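Local coordinates for aldehyde dehydrogenase family protein (PDB 5IUV), which probably oxidises indole-3-acetaldehyde to the auxin indole-3-acetic acid with NAD+ as cofactor, a step of auxin synthesis that contributes to the virulence of the bacterium, at residues A[185-190]-A[214-219]; A[158-163]-A[235-240]; A[308-313]-A[407-412]; A[274-279]-A[432-437]; A[41-46]-A[105-110]. All coordinates share one frame; numbering follows the deposited sequence.

Contact 1. Residues A[185-190]-A[214-219]; sequences GNSVVL and AGVLNV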
# COMPACT_ATOMS: atom_id res chain seq x y z
N GLY A 185 -3.39 18.66 8.27
CA GLY A 185 -2.68 19.82 8.78
C GLY A 185 -2.98 21.16 8.10
O GLY A 185 -2.35 22.17 8.42
N ASN A 186 -3.92 21.18 7.17
CA ASN A 186 -4.26 22.44 6.49
C ASN A 186 -5.05 23.41 7.36
O ASN A 186 -5.67 23.02 8.35
CB ASN A 186 -5.07 22.15 5.23
CG ASN A 186 -4.31 21.31 4.23
OD1 ASN A 186 -3.47 21.82 3.50
ND2 ASN A 186 -4.60 20.02 4.20
N SER A 187 -5.02 24.69 6.98
CA SER A 187 -6.02 25.64 7.47
C SER A 187 -7.18 25.61 6.50
O SER A 187 -6.98 25.50 5.28
CB SER A 187 -5.44 27.06 7.58
OG SER A 187 -4.42 27.11 8.55
N VAL A 188 -8.40 25.71 7.03
CA VAL A 188 -9.59 25.63 6.20
C VAL A 188 -10.48 26.86 6.38
O VAL A 188 -10.72 27.29 7.51
CB VAL A 188 -10.41 24.36 6.54
CG1 VAL A 188 -11.71 24.29 5.71
CG2 VAL A 188 -9.57 23.12 6.31
N VAL A 189 -10.93 27.42 5.26
CA VAL A 189 -11.99 28.42 5.27
C VAL A 189 -13.26 27.76 4.74
O VAL A 189 -13.36 27.43 3.56
CB VAL A 189 -11.65 29.66 4.43
CG1 VAL A 189 -12.78 30.69 4.51
CG2 VAL A 189 -10.32 30.27 4.89
N LEU A 190 -14.21 27.56 5.65
CA LEU A 190 -15.46 26.89 5.35
C LEU A 190 -16.54 27.90 4.98
O LEU A 190 -16.77 28.87 5.71
CB LEU A 190 -15.90 26.06 6.56
CG LEU A 190 -17.23 25.32 6.50
CD1 LEU A 190 -17.23 24.29 5.38
CD2 LEU A 190 -17.48 24.65 7.84
N ALA A 214 -6.49 28.98 16.81
CA ALA A 214 -7.11 30.11 16.12
C ALA A 214 -6.54 30.29 14.72
O ALA A 214 -5.33 30.19 14.50
CB ALA A 214 -6.93 31.40 16.93
N GLY A 215 -7.42 30.56 13.76
CA GLY A 215 -6.99 30.77 12.39
C GLY A 215 -7.05 29.52 11.53
O GLY A 215 -7.06 29.61 10.30
N VAL A 216 -7.08 28.35 12.16
CA VAL A 216 -7.00 27.09 11.41
C VAL A 216 -8.36 26.71 10.81
O VAL A 216 -8.43 26.13 9.72
CB VAL A 216 -6.45 25.95 12.30
CG1 VAL A 216 -6.55 24.61 11.59
CG2 VAL A 216 -4.99 26.24 12.67
N LEU A 217 -9.44 27.04 11.51
CA LEU A 217 -10.78 26.87 10.96
C LEU A 217 -11.58 28.17 11.06
O LEU A 217 -12.01 28.58 12.14
CB LEU A 217 -11.52 25.72 11.66
CG LEU A 217 -12.99 25.54 11.27
CD1 LEU A 217 -13.13 25.25 9.77
CD2 LEU A 217 -13.65 24.45 12.10
N ASN A 218 -11.75 28.83 9.91
CA ASN A 218 -12.53 30.05 9.82
C ASN A 218 -13.82 29.73 9.06
O ASN A 218 -13.80 28.92 8.14
CB ASN A 218 -11.75 31.15 9.10
CG ASN A 218 -10.54 31.64 9.89
OD1 ASN A 218 -10.54 31.61 11.13
ND2 ASN A 218 -9.51 32.08 9.18
N VAL A 219 -14.92 30.37 9.45
CA VAL A 219 -16.21 30.09 8.82
C VAL A 219 -16.85 31.38 8.28
O VAL A 219 -17.07 32.33 9.03
CB VAL A 219 -17.19 29.42 9.80
CG1 VAL A 219 -18.55 29.18 9.13
CG2 VAL A 219 -16.60 28.10 10.31
O HOH W 1 -8.94 29.30 8.16
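Residues 187-190 and 217-219 run side by side as parallel strands, 12° apart in direction, with V188 facing L217, V189 facing N218 and L190 facing V219. Three straight backbone bonds form the ladder: V188 N to V216 O at 2.7 Å, N218 N to V188 O at 3.0 Å and L190 N to N218 O at 2.9 Å. Where segment 214-219 curls away at G215, a water takes over; it donates to V188 O (2.8 Å) and to G215 O (2.9 Å), giving V188 O a second donor besides N218 N. The side chains sort onto two faces. V188, L190, L217 and V219 share one, and there L217 does most of the bridging: with CG anti to the backbone N (chi1 174°), its CD1 methyl swings back across the pair and comes 4.3 Å from V188 CB and equally close to L190 CB. Directly across from L190, its bridge partner V219 puts CG2 against L190 CB. V189 and N218 occupy the opposite face, where the N218 amide is bonded beyond the pair, OD1 to Q25 N and ND2 to S65 OG. S187 brings its OG beside the start of segment 214-219, but that hydroxyl is bonded to A66 O. In the beta-alpha-beta unit formed by strand 187-191, helix 198-210 and strand 217-219, A200, A204 and A207 of the connecting helix pack on L190, L217 and V219. Helix 170-183 covers V188, V216 and L217, and strand 149-164 pairs with the other edge of strand 187-191.

Contact 2. Residues A[158-163]-A[235-240]; sequences VGVVAA and MDVDTV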
# COMPACT_ATOMS: atom_id res chain seq x y z
N VAL A 158 -1.39 21.05 1.58
CA VAL A 158 -1.31 22.04 0.52
C VAL A 158 -1.21 23.46 1.09
O VAL A 158 -0.62 24.34 0.47
CB VAL A 158 -2.52 21.94 -0.44
CG1 VAL A 158 -2.51 20.60 -1.15
CG2 VAL A 158 -3.83 22.14 0.31
N GLY A 159 -1.77 23.69 2.28
CA GLY A 159 -1.72 25.00 2.90
C GLY A 159 -3.07 25.53 3.31
O GLY A 159 -3.57 25.23 4.39
N VAL A 160 -3.67 26.35 2.44
CA VAL A 160 -4.97 26.94 2.72
C VAL A 160 -6.05 26.32 1.83
O VAL A 160 -5.93 26.33 0.61
CB VAL A 160 -4.95 28.47 2.52
CG1 VAL A 160 -6.35 29.06 2.68
CG2 VAL A 160 -3.98 29.10 3.50
N VAL A 161 -7.08 25.78 2.46
CA VAL A 161 -8.15 25.08 1.76
C VAL A 161 -9.46 25.85 1.89
O VAL A 161 -9.86 26.21 3.01
CB VAL A 161 -8.33 23.65 2.31
CG1 VAL A 161 -9.50 22.94 1.63
CG2 VAL A 161 -7.04 22.86 2.17
N ALA A 162 -10.12 26.13 0.77
CA ALA A 162 -11.49 26.65 0.81
C ALA A 162 -12.47 25.49 0.63
O ALA A 162 -12.32 24.68 -0.28
CB ALA A 162 -11.71 27.73 -0.26
N ALA A 163 -13.44 25.38 1.53
CA ALA A 163 -14.45 24.34 1.42
C ALA A 163 -15.83 24.97 1.27
O ALA A 163 -16.31 25.66 2.16
CB ALA A 163 -14.42 23.43 2.63
N MET A 235 -6.14 34.47 -4.76
CA MET A 235 -4.81 34.14 -5.26
C MET A 235 -3.92 33.44 -4.22
O MET A 235 -2.83 32.99 -4.55
CB MET A 235 -4.10 35.41 -5.76
CG MET A 235 -4.79 36.05 -6.96
SD MET A 235 -4.76 34.95 -8.39
CE MET A 235 -3.02 35.01 -8.81
N ASP A 236 -4.39 33.33 -2.98
CA ASP A 236 -3.59 32.65 -1.97
C ASP A 236 -4.34 31.46 -1.34
O ASP A 236 -3.98 30.98 -0.27
CB ASP A 236 -3.15 33.64 -0.88
CG ASP A 236 -2.01 33.09 -0.02
OD1 ASP A 236 -1.07 32.51 -0.58
OD2 ASP A 236 -2.07 33.23 1.23
N VAL A 237 -5.39 31.01 -2.02
CA VAL A 237 -6.03 29.75 -1.65
C VAL A 237 -5.42 28.65 -2.52
O VAL A 237 -5.38 28.78 -3.75
CB VAL A 237 -7.57 29.80 -1.84
CG1 VAL A 237 -8.19 28.41 -1.74
CG2 VAL A 237 -8.21 30.75 -0.83
N ASP A 238 -4.93 27.59 -1.89
CA ASP A 238 -4.22 26.54 -2.63
C ASP A 238 -5.17 25.55 -3.28
O ASP A 238 -4.89 25.03 -4.36
CB ASP A 238 -3.27 25.78 -1.69
CG ASP A 238 -2.21 26.69 -1.09
OD1 ASP A 238 -1.30 27.09 -1.84
OD2 ASP A 238 -2.29 27.00 0.12
N THR A 239 -6.29 25.28 -2.62
CA THR A 239 -7.20 24.22 -3.03
C THR A 239 -8.61 24.63 -2.69
O THR A 239 -8.85 25.19 -1.62
CB THR A 239 -6.86 22.88 -2.32
OG1 THR A 239 -5.56 22.42 -2.73
CG2 THR A 239 -7.89 21.81 -2.64
N VAL A 240 -9.55 24.38 -3.59
CA VAL A 240 -10.95 24.52 -3.22
C VAL A 240 -11.63 23.15 -3.37
O VAL A 240 -11.44 22.44 -4.36
CB VAL A 240 -11.67 25.61 -4.06
CG1 VAL A 240 -11.59 25.32 -5.56
CG2 VAL A 240 -13.13 25.77 -3.62
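The D238 carboxylate is the flat group between V158 and V160. Over one face sits the carbonyl of V158, its O 3.2 Å from D238 CG, while OD2 reaches past it to V160 N, a nearly straight bond of 2.8 Å (175° at the hydrogen) on the anti lone pair. V158 O and D238 OD2 are both acceptors, so their closeness is not a bond; R67, which makes salt bridges with D238 and D236, probably offsets the concentration of negative charge. G159, without a side chain, passes close to the carboxylate, its CA 3.5 Å from D238 OD2. V160 O returns the grip, taking D238 N at 3.0 Å and, weakly, T239 N. The backbones then settle into parallel pairing, V161 facing T239 and A162 facing V240, with A162 N bonded to T239 O at 2.9 Å. On one face the A162 methyl touches both V237 CG1 (3.9 Å) and V240 CG2 (4.1 Å). At the start of segment 158-163, V158 and T239 cross at about a right angle: CG2 of V158, which stands between its backbone N and carbonyl carbon, meets T239 OG1 at 3.5 Å. The strands are the first and fourth of the parallel core of the dinucleotide-binding domain, side by side although 71 residues intervene. Pairing of strand 149-164 with both 187-191 and 239-243 belongs to the 3-2-1-4-5 order of a Rossmann-type NAD-binding fold.

Contact 3. Residues A[308-313]-A[407-412]; sequences LLVERS and LSVLTF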
# COMPACT_ATOMS: atom_id res chain seq x y z
N LEU A 308 -35.46 4.30 -11.37
CA LEU A 308 -35.67 2.91 -11.04
C LEU A 308 -35.81 2.10 -12.33
O LEU A 308 -36.78 2.27 -13.06
CB LEU A 308 -36.92 2.75 -10.17
CG LEU A 308 -37.26 1.33 -9.72
CD1 LEU A 308 -36.17 0.81 -8.80
CD2 LEU A 308 -38.63 1.30 -9.02
N LEU A 309 -34.83 1.24 -12.60
CA LEU A 309 -34.84 0.39 -13.78
C LEU A 309 -35.25 -1.02 -13.38
O LEU A 309 -34.53 -1.70 -12.64
CB LEU A 309 -33.46 0.37 -14.45
CG LEU A 309 -33.02 1.55 -15.33
CD1 LEU A 309 -33.09 2.88 -14.59
CD2 LEU A 309 -31.63 1.33 -15.89
N VAL A 310 -36.40 -1.47 -13.86
CA VAL A 310 -36.91 -2.78 -13.45
C VAL A 310 -37.05 -3.73 -14.63
O VAL A 310 -37.60 -3.36 -15.67
CB VAL A 310 -38.26 -2.63 -12.71
CG1 VAL A 310 -39.19 -1.71 -13.46
CG2 VAL A 310 -38.91 -3.99 -12.48
N GLU A 311 -36.54 -4.95 -14.47
CA GLU A 311 -36.68 -5.97 -15.50
C GLU A 311 -38.17 -6.17 -15.78
O GLU A 311 -38.97 -6.32 -14.85
CB GLU A 311 -36.01 -7.28 -15.09
CG GLU A 311 -35.92 -8.31 -16.22
CD GLU A 311 -34.92 -9.42 -15.93
OE1 GLU A 311 -34.25 -9.39 -14.87
OE2 GLU A 311 -34.79 -10.32 -16.78
N ARG A 312 -38.54 -6.15 -17.05
CA ARG A 312 -39.95 -6.04 -17.42
C ARG A 312 -40.82 -7.17 -16.86
O ARG A 312 -41.96 -6.93 -16.47
CB ARG A 312 -40.09 -5.98 -18.95
CG ARG A 312 -41.50 -5.66 -19.41
CD ARG A 312 -41.51 -5.10 -20.83
NE ARG A 312 -40.78 -3.84 -20.91
CZ ARG A 312 -39.69 -3.66 -21.67
NH1 ARG A 312 -39.23 -4.66 -22.41
NH2 ARG A 312 -39.07 -2.48 -21.68
N SER A 313 -40.26 -8.37 -16.77
CA SER A 313 -41.01 -9.54 -16.33
C SER A 313 -41.47 -9.48 -14.86
O SER A 313 -42.34 -10.25 -14.46
CB SER A 313 -40.18 -10.81 -16.55
OG SER A 313 -38.94 -10.74 -15.87
N LEU A 407 -39.68 10.01 -8.32
CA LEU A 407 -39.11 8.80 -8.91
C LEU A 407 -39.53 8.58 -10.36
O LEU A 407 -40.71 8.73 -10.70
CB LEU A 407 -39.50 7.57 -8.07
CG LEU A 407 -38.93 6.21 -8.46
CD1 LEU A 407 -37.42 6.22 -8.37
CD2 LEU A 407 -39.51 5.11 -7.57
N SER A 408 -38.58 8.22 -11.21
CA SER A 408 -38.88 7.79 -12.58
C SER A 408 -38.71 6.29 -12.70
O SER A 408 -37.69 5.73 -12.30
CB SER A 408 -37.98 8.51 -13.59
OG SER A 408 -38.25 9.90 -13.62
N VAL A 409 -39.72 5.62 -13.26
CA VAL A 409 -39.66 4.17 -13.40
C VAL A 409 -39.52 3.74 -14.86
O VAL A 409 -40.37 4.05 -15.69
CB VAL A 409 -40.91 3.49 -12.80
CG1 VAL A 409 -40.80 1.98 -12.95
CG2 VAL A 409 -41.07 3.89 -11.33
N LEU A 410 -38.44 3.02 -15.16
CA LEU A 410 -38.16 2.57 -16.52
C LEU A 410 -38.07 1.05 -16.56
O LEU A 410 -37.77 0.41 -15.55
CB LEU A 410 -36.85 3.19 -17.04
CG LEU A 410 -36.65 4.71 -17.00
CD1 LEU A 410 -36.24 5.22 -15.62
CD2 LEU A 410 -35.63 5.13 -18.06
N THR A 411 -38.31 0.46 -17.73
CA THR A 411 -38.19 -0.99 -17.86
C THR A 411 -37.10 -1.39 -18.86
O THR A 411 -36.69 -0.60 -19.70
CB THR A 411 -39.52 -1.65 -18.28
OG1 THR A 411 -40.06 -1.00 -19.44
CG2 THR A 411 -40.53 -1.57 -17.15
N PHE A 412 -36.63 -2.63 -18.73
CA PHE A 412 -35.66 -3.22 -19.66
C PHE A 412 -35.91 -4.72 -19.75
O PHE A 412 -36.62 -5.28 -18.90
CB PHE A 412 -34.23 -2.94 -19.21
CG PHE A 412 -33.86 -3.60 -17.90
CD1 PHE A 412 -33.38 -4.90 -17.86
CD2 PHE A 412 -34.01 -2.91 -16.70
CE1 PHE A 412 -33.05 -5.50 -16.65
CE2 PHE A 412 -33.68 -3.51 -15.50
CZ PHE A 412 -33.21 -4.80 -15.47
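F412 swings its ring back over E311 because CG stands between the backbone N and the carbonyl carbon (chi1 65°), while R312 bends at chi3 (-62°) to carry its guanidinium round to T411. Both sit where two parallel strands of the second, catalytic-domain sheet of the aldehyde dehydrogenase fold run out, 307-311 beside 406-412. E311 CA lies over one face of the F412 ring, 3.8 Å from its centroid, a CH-pi contact, and E311 CB rests on F412 CZ and CE1. L309 O meets the ring edge in plane, and L309 CB touches F412 CD2. The ring also meets F277 edge-to-face and packs on A418 of helix 415-423. Along the ladder L308 N binds S408 O, L410 N binds L308 O and V310 N binds L410 O, all at 2.8 to 2.9 Å; F412 N to V310 O is longer, at 3.3 Å, and comes from above the carbonyl plane. L309 and L410 lie side by side on the ring's face of the sheet, both packed on I421 of that helix. On the other face L308 and V310 pack on F318; L308 CB lies 3.9 Å from L407 CD1, and V310 CG1 touches V409 CG1. E311 sends OE1 to A278 N. R312 follows strand 307-311, and its N is bonded to F412 O at 2.8 Å. The R312 side chain crosses that of T411 at about a right angle, and the guanidinium meets the hydroxyl with its edge: NH2 to T411 OG1 is 2.9 Å, in plane, with a weaker NE bond to the same oxygen.

Contact 4. Residues A[274-279]-A[432-437]; sequences NIVFAD and AVWTAN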
# COMPACT_ATOMS: atom_id res chain seq x y z
N ASN A 274 -31.18 2.68 -10.23
CA ASN A 274 -31.39 1.58 -9.30
C ASN A 274 -31.94 0.39 -10.07
O ASN A 274 -33.14 0.33 -10.35
CB ASN A 274 -32.35 2.02 -8.18
CG ASN A 274 -32.47 1.00 -7.07
OD1 ASN A 274 -31.73 0.02 -7.01
ND2 ASN A 274 -33.41 1.25 -6.16
N ILE A 275 -31.07 -0.54 -10.45
CA ILE A 275 -31.44 -1.63 -11.36
C ILE A 275 -31.89 -2.89 -10.64
O ILE A 275 -31.10 -3.54 -9.94
CB ILE A 275 -30.27 -2.00 -12.29
CG1 ILE A 275 -29.74 -0.75 -13.01
CG2 ILE A 275 -30.70 -3.05 -13.31
CD1 ILE A 275 -28.42 -0.98 -13.70
N VAL A 276 -33.15 -3.26 -10.84
CA VAL A 276 -33.73 -4.41 -10.16
C VAL A 276 -33.99 -5.52 -11.17
O VAL A 276 -34.86 -5.40 -12.03
CB VAL A 276 -35.03 -4.03 -9.44
CG1 VAL A 276 -35.57 -5.23 -8.67
CG2 VAL A 276 -34.80 -2.85 -8.50
N PHE A 277 -33.23 -6.60 -11.05
CA PHE A 277 -33.39 -7.76 -11.92
C PHE A 277 -34.45 -8.70 -11.36
O PHE A 277 -34.72 -8.71 -10.16
CB PHE A 277 -32.08 -8.52 -12.08
CG PHE A 277 -31.11 -7.86 -13.01
CD1 PHE A 277 -31.22 -8.03 -14.38
CD2 PHE A 277 -30.07 -7.08 -12.52
CE1 PHE A 277 -30.32 -7.43 -15.24
CE2 PHE A 277 -29.17 -6.48 -13.37
CZ PHE A 277 -29.29 -6.65 -14.74
N ALA A 278 -35.04 -9.49 -12.25
CA ALA A 278 -36.07 -10.45 -11.88
C ALA A 278 -35.57 -11.43 -10.82
O ALA A 278 -36.34 -11.90 -9.99
CB ALA A 278 -36.55 -11.22 -13.12
N ASP A 279 -34.27 -11.73 -10.83
CA ASP A 279 -33.74 -12.70 -9.87
C ASP A 279 -33.10 -12.05 -8.65
O ASP A 279 -32.21 -12.63 -8.03
CB ASP A 279 -32.74 -13.63 -10.56
CG ASP A 279 -31.44 -12.94 -10.96
OD1 ASP A 279 -31.38 -11.69 -10.99
OD2 ASP A 279 -30.47 -13.66 -11.26
N ALA A 432 -27.14 1.18 -8.44
CA ALA A 432 -27.31 -0.07 -7.69
C ALA A 432 -27.80 -1.21 -8.57
O ALA A 432 -28.46 -1.00 -9.59
CB ALA A 432 -28.27 0.14 -6.52
N VAL A 433 -27.46 -2.43 -8.16
CA VAL A 433 -27.82 -3.64 -8.89
C VAL A 433 -28.39 -4.67 -7.94
O VAL A 433 -27.79 -4.95 -6.91
CB VAL A 433 -26.60 -4.26 -9.61
CG1 VAL A 433 -27.04 -5.46 -10.44
CG2 VAL A 433 -25.93 -3.24 -10.49
N TRP A 434 -29.54 -5.24 -8.30
CA TRP A 434 -30.16 -6.26 -7.46
C TRP A 434 -30.26 -7.56 -8.24
O TRP A 434 -31.04 -7.66 -9.19
CB TRP A 434 -31.54 -5.81 -6.97
CG TRP A 434 -31.53 -4.53 -6.17
CD1 TRP A 434 -31.36 -3.27 -6.65
CD2 TRP A 434 -31.70 -4.40 -4.75
NE1 TRP A 434 -31.41 -2.36 -5.62
CE2 TRP A 434 -31.63 -3.03 -4.45
CE3 TRP A 434 -31.92 -5.31 -3.71
CZ2 TRP A 434 -31.76 -2.54 -3.14
CZ3 TRP A 434 -32.05 -4.83 -2.42
CH2 TRP A 434 -31.97 -3.46 -2.15
N THR A 435 -29.47 -8.55 -7.84
CA THR A 435 -29.48 -9.87 -8.48
C THR A 435 -28.79 -10.89 -7.58
O THR A 435 -27.84 -10.57 -6.88
CB THR A 435 -28.78 -9.86 -9.86
OG1 THR A 435 -28.67 -11.20 -10.35
CG2 THR A 435 -27.38 -9.27 -9.77
N ALA A 436 -29.28 -12.13 -7.62
CA ALA A 436 -28.69 -13.20 -6.82
C ALA A 436 -27.59 -13.93 -7.58
O ALA A 436 -26.92 -14.80 -7.03
CB ALA A 436 -29.77 -14.19 -6.38
N ASN A 437 -27.41 -13.58 -8.85
CA ASN A 437 -26.44 -14.26 -9.70
C ASN A 437 -25.03 -13.71 -9.52
O ASN A 437 -24.81 -12.51 -9.62
CB ASN A 437 -26.88 -14.16 -11.17
CG ASN A 437 -26.00 -14.98 -12.09
OD1 ASN A 437 -25.04 -14.46 -12.67
ND2 ASN A 437 -26.32 -16.26 -12.23
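Parallel strand pairing, continued into the loops that follow both strands, joins N274 to D279 with A432 to N437 in the catalytic-domain sheet. The directions of 274-276 and 432-434 differ by 10°, and N274, I275 and V276 face A432, V433 and W434. I275 N to A432 O, W434 N to I275 O and F277 N to W434 O make the ladder. On one face the indole of W434 is held at its edge: NE1 donates to N274 OD1 at 2.8 Å, on a lone pair in the amide plane, although the bond is bent to 138° at the hydrogen. I275 O also lies at that edge, 3.3 Å from W434 CD1, and V276 CG2 touches the same atom at 3.9 Å; A286 and S289 of helix 283-295 pack on the indole. On the other face F277 presents its ring edge to V433, CE2 3.8 Å from CG1. Past the strands, D279 and T435 lie side by side, T435 OG1 donating to D279 OD1 at 2.8 Å on the syn side, and A436 N binds D279 O at 3.0 Å. T435 OG1 in turn accepts N437 N at 3.1 Å, an ST turn. The backbone of A436 bonds to the second subunit, whose N437 and A436 pack on A436 and N437. N437 OD1 takes K440 N; just after strand 430-434, ST turn and N-cap thus link it to helix 438-447 at the subunit contact.

Contact 5. Residues A[41-46]-A[105-110]; sequences SPVDGR and ETLDMG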
# COMPACT_ATOMS: atom_id res chain seq x y z
N SER A 41 -36.65 29.58 8.70
CA SER A 41 -36.92 28.15 8.84
C SER A 41 -38.02 27.65 7.91
O SER A 41 -39.10 28.23 7.87
CB SER A 41 -37.31 27.82 10.28
OG SER A 41 -37.59 26.44 10.41
N PRO A 42 -37.75 26.56 7.17
CA PRO A 42 -38.80 25.98 6.33
C PRO A 42 -39.81 25.14 7.11
O PRO A 42 -40.78 24.64 6.53
CB PRO A 42 -38.02 25.11 5.35
CG PRO A 42 -36.77 24.74 6.10
CD PRO A 42 -36.44 25.95 6.94
N VAL A 43 -39.59 24.98 8.41
CA VAL A 43 -40.53 24.29 9.28
C VAL A 43 -41.87 25.02 9.29
O VAL A 43 -42.93 24.42 9.08
CB VAL A 43 -39.99 24.16 10.72
CG1 VAL A 43 -41.08 23.69 11.66
CG2 VAL A 43 -38.80 23.20 10.75
N ASP A 44 -41.83 26.33 9.51
CA ASP A 44 -43.04 27.13 9.54
C ASP A 44 -42.82 28.58 9.12
O ASP A 44 -43.74 29.40 9.17
CB ASP A 44 -43.66 27.08 10.93
CG ASP A 44 -42.69 27.49 12.02
OD1 ASP A 44 -41.58 27.96 11.68
OD2 ASP A 44 -43.03 27.36 13.21
N GLY A 45 -41.59 28.91 8.73
CA GLY A 45 -41.29 30.26 8.27
C GLY A 45 -40.80 31.21 9.34
O GLY A 45 -40.73 32.41 9.11
N ARG A 46 -40.46 30.69 10.52
CA ARG A 46 -39.98 31.55 11.60
C ARG A 46 -38.59 32.09 11.30
O ARG A 46 -37.81 31.47 10.57
CB ARG A 46 -39.97 30.80 12.93
CG ARG A 46 -38.81 29.83 13.08
CD ARG A 46 -38.88 29.08 14.40
NE ARG A 46 -40.01 28.15 14.43
CZ ARG A 46 -40.25 27.31 15.43
NH1 ARG A 46 -39.45 27.27 16.49
NH2 ARG A 46 -41.31 26.50 15.37
N GLU A 105 -29.98 22.01 12.66
CA GLU A 105 -30.04 21.48 11.30
C GLU A 105 -31.49 21.36 10.83
O GLU A 105 -31.84 21.80 9.73
CB GLU A 105 -29.36 20.11 11.24
CG GLU A 105 -28.84 19.74 9.87
CD GLU A 105 -27.46 20.32 9.61
OE1 GLU A 105 -27.30 21.56 9.69
OE2 GLU A 105 -26.53 19.53 9.33
N THR A 106 -32.33 20.79 11.69
CA THR A 106 -33.74 20.63 11.38
C THR A 106 -34.44 21.98 11.17
O THR A 106 -35.17 22.15 10.20
CB THR A 106 -34.45 19.83 12.48
OG1 THR A 106 -34.08 18.45 12.36
CG2 THR A 106 -35.98 19.96 12.37
N LEU A 107 -34.20 22.92 12.07
CA LEU A 107 -34.80 24.25 11.94
C LEU A 107 -34.27 24.98 10.71
O LEU A 107 -35.02 25.69 10.03
CB LEU A 107 -34.53 25.09 13.20
CG LEU A 107 -35.22 24.60 14.47
CD1 LEU A 107 -34.73 25.39 15.68
CD2 LEU A 107 -36.74 24.71 14.32
N ASP A 108 -32.99 24.80 10.41
CA ASP A 108 -32.34 25.55 9.33
C ASP A 108 -32.82 25.12 7.95
O ASP A 108 -33.13 25.96 7.11
CB ASP A 108 -30.82 25.37 9.44
CG ASP A 108 -30.05 26.52 8.83
OD1 ASP A 108 -30.66 27.40 8.17
OD2 ASP A 108 -28.82 26.51 8.99
N MET A 109 -32.88 23.81 7.70
CA MET A 109 -33.19 23.36 6.35
C MET A 109 -34.28 22.29 6.26
O MET A 109 -34.56 21.78 5.18
CB MET A 109 -31.90 22.87 5.66
CG MET A 109 -31.06 21.89 6.48
SD MET A 109 -31.80 20.25 6.57
CE MET A 109 -31.90 19.83 4.82
N GLY A 110 -34.90 21.96 7.39
CA GLY A 110 -36.16 21.25 7.37
C GLY A 110 -36.20 19.73 7.45
O GLY A 110 -37.28 19.16 7.38
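L107, P42 and V43 carry this contact between a turn and the last turn of helix 98-109. L107 takes part with its side-chain tip and its carbonyl: its CB points away from segment 41-46, but with chi1 -67° and chi2 172° the chain brings CD2 back to 4.4 Å from V43 CG2 and over one face of the R46 guanidinium, at the rim. S41 OG, anti to its own backbone N, donates to L107 O at 2.7 Å, in the carbonyl plane on a lone pair. P42 packs with CD and CG on the helix end: CD lies 3.3 Å from D108 O, and CG is 3.5 Å from M109 C, on the peptide of M109 and G110. G110, with positive phi, is the first residue to leave helical backbone angles. V43 adds CG2 against T106 O at 3.8 Å, while its own O is bonded to the hydroxyl of Y382. S41 OG also accepts V43 N, and D44 grips R46 side-on, OD1 with NE and OD2 with NH2 (2.9 Å), which fixes the rotation of the guanidinium. A13 of helix 6-15 packs on R46 and on L107. The nearest side-chain atoms of M109 and W167, which binds the cofactor, are about 4 Å apart. An ST turn at S41 and an Asx turn at D44 shape the connection between strands 36-40 and 47-52, docked on a helix end beside the NAD pocket.

Overall arrangement
The five contacts divide between the two sheets and a helical flank. Contacts 1 and 2, with centres 10 Å apart, share the cofactor sheet: V189 N binds V161 O, and contact 1 is nested in the loop closed by contact 2. The side chains of L190, V240 and M109 are about 8, 7 and 10 Å from the bound NAD. Contacts 3 and 4, 11 Å apart between centres, share the other sheet, joined by L309 O to V276 N; the A432 side chain is about 9 Å from those of D459 and T303, which bind indole-3-acetate in another structure of this protein. The two pairs lie on opposite sides of the chain's centre, 42 to 46 Å apart between centres. Contact 5 is about 28 Å from contact 1 between centres.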